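Side-chain contact in serine-rich secreted cell wall anchored (LPXTG-motif ) protein (Lactobacillus reuteri ATCC 53608, PDB 5NXK), which probably acts as a cell-surface adhesin in gut microbe-host interactions, using a beta-solenoid related to the pectate lyase family: residues I34-N38 with G39-I43. Numbering follows the deposited sequence.
Sequences ITINN and GNRNI
Asn38 and Arg41 meet across a turn in which the backbone leaves strand 34-36, bends through residues 37-40 and enters strand 41-46; Gly39 has angles (phi 99°, psi -151°) at which a CB would collide with the carbonyl O of Asn38. One hydrogen bond joins the two side chains, Arg41 NH1 to Asn38 OD1 at 3.0 Å. It lies in the guanidinium plane and uses a lone pair of OD1 in the carbonyl plane. The amide and guanidinium planes are steeply inclined. Two bends in the Arg41 chain, at chi2 (-63°) and chi3, bring the guanidinium back inside the turn, and Arg41 CG also packs on Asn38 OD1 at 3.5 Å. Ile43 CD1 lies 3.4 Å above one face of the guanidinium, a little off its centre. Ile36 CG2 touches Arg41 NH1 at 3.8 Å. Ile36 and Ile43 reach tip to tip, with 3.9 Å between their CD1 atoms. Arg41 NH1 also bonds Leu14 O, at the end of helix 7-14, and NH2 bonds Ile19 O just after it; these segments probably cap the solenoid's N-terminal end. In the next coil, Ile36 packs on Ile61 and Leu63 of strand 61-63, Ile43 meets Leu74 of strand 71-77, and Ile72 touches both Ile36 and Arg41.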
loop_
_atom_site.group_PDB
_atom_site.type_symbol
_atom_site.label_atom_id
_atom_site.label_comp_id
_atom_site.label_asym_id
_atom_site.label_seq_id
_atom_site.Cartn_x
_atom_site.Cartn_y
_atom_site.Cartn_z
ATOM N N ILE A 34 16.765 -3.240 -8.203
ATOM C CA ILE A 34 17.274 -2.055 -8.888
ATOM C C ILE A 34 17.146 -0.845 -7.966
ATOM O O ILE A 34 16.047 -0.531 -7.524
ATOM C CB ILE A 34 16.499 -1.779 -10.188
ATOM C CG1 ILE A 34 16.733 -2.889 -11.212
ATOM C CG2 ILE A 34 16.904 -0.441 -10.775
ATOM C CD1 ILE A 34 15.816 -2.785 -12.420
ATOM N N THR A 35 18.249 -0.154 -7.685
ATOM C CA THR A 35 18.184 1.012 -6.805
ATOM C C THR A 35 18.139 2.323 -7.582
ATOM O O THR A 35 18.915 2.538 -8.504
ATOM C CB THR A 35 19.381 1.065 -5.826
ATOM O OG1 THR A 35 19.322 -0.049 -4.924
ATOM C CG2 THR A 35 19.350 2.353 -5.012
ATOM N N ILE A 36 17.212 3.187 -7.185
ATOM C CA ILE A 36 17.101 4.540 -7.692
ATOM C C ILE A 36 17.461 5.497 -6.562
ATOM O O ILE A 36 16.735 5.608 -5.572
ATOM C CB ILE A 36 15.683 4.860 -8.184
ATOM C CG1 ILE A 36 15.177 3.775 -9.141
ATOM C CG2 ILE A 36 15.633 6.266 -8.788
ATOM C CD1 ILE A 36 13.758 4.014 -9.639
ATOM N N ASN A 37 18.581 6.195 -6.710
ATOM C CA ASN A 37 19.055 7.083 -5.656
ATOM C C ASN A 37 19.778 8.294 -6.221
ATOM O O ASN A 37 20.728 8.802 -5.621
ATOM C CB ASN A 37 19.964 6.334 -4.678
ATOM C CG ASN A 37 21.208 5.762 -5.346
ATOM O OD1 ASN A 37 21.420 5.925 -6.547
ATOM N ND2 ASN A 37 22.054 5.119 -4.551
ATOM N N ASN A 38 19.337 8.740 -7.388
ATOM C CA ASN A 38 20.026 9.810 -8.088
ATOM C C ASN A 38 19.225 11.101 -8.177
ATOM O O ASN A 38 19.270 11.794 -9.197
ATOM C CB ASN A 38 20.440 9.316 -9.482
ATOM C CG ASN A 38 19.265 8.842 -10.322
ATOM O OD1 ASN A 38 18.137 8.735 -9.839
ATOM N ND2 ASN A 38 19.542 8.491 -11.572
ATOM N N GLY A 39 18.510 11.424 -7.097
ATOM C CA GLY A 39 17.918 12.742 -6.921
ATOM C C GLY A 39 16.449 12.830 -7.277
ATOM O O GLY A 39 15.707 11.848 -7.137
ATOM N N ASN A 40 16.023 14.019 -7.706
ATOM C CA ASN A 40 14.657 14.230 -8.158
ATOM C C ASN A 40 14.388 13.394 -9.396
ATOM O O ASN A 40 15.151 13.440 -10.354
ATOM C CB ASN A 40 14.391 15.709 -8.474
ATOM C CG ASN A 40 14.374 16.592 -7.225
ATOM O OD1 ASN A 40 13.910 16.180 -6.160
ATOM N ND2 ASN A 40 14.884 17.820 -7.360
ATOM N N ARG A 41 13.313 12.613 -9.366
ATOM C CA ARG A 41 12.959 11.755 -10.491
ATOM C C ARG A 41 11.460 11.764 -10.693
ATOM O O ARG A 41 10.684 11.756 -9.738
ATOM C CB ARG A 41 13.446 10.316 -10.286
ATOM C CG ARG A 41 14.964 10.146 -10.279
ATOM C CD ARG A 41 15.611 10.520 -11.624
ATOM N NE ARG A 41 15.161 9.697 -12.752
ATOM C CZ ARG A 41 15.574 8.452 -12.982
ATOM N NH1 ARG A 41 16.428 7.872 -12.148
ATOM N NH2 ARG A 41 15.126 7.774 -14.036
ATOM N N ASN A 42 11.069 11.818 -11.956
ATOM C CA ASN A 42 9.692 11.648 -12.366
ATOM C C ASN A 42 9.641 10.514 -13.388
ATOM O O ASN A 42 10.003 10.701 -14.545
ATOM C CB ASN A 42 9.159 12.957 -12.947
ATOM C CG ASN A 42 7.764 12.824 -13.517
ATOM O OD1 ASN A 42 6.940 12.060 -13.016
ATOM N ND2 ASN A 42 7.494 13.571 -14.586
ATOM N N ILE A 43 9.186 9.341 -12.962
ATOM C CA ILE A 43 9.314 8.137 -13.780
ATOM C C ILE A 43 7.977 7.464 -14.027
ATOM O O ILE A 43 7.206 7.229 -13.090
ATOM C CB ILE A 43 10.249 7.097 -13.120
ATOM C CG1 ILE A 43 11.646 7.684 -12.885
ATOM C CG2 ILE A 43 10.316 5.825 -13.956
ATOM C CD1 ILE A 43 12.536 6.809 -11.997
HETATM O O HOH W 1 17.954 13.518 -10.245
#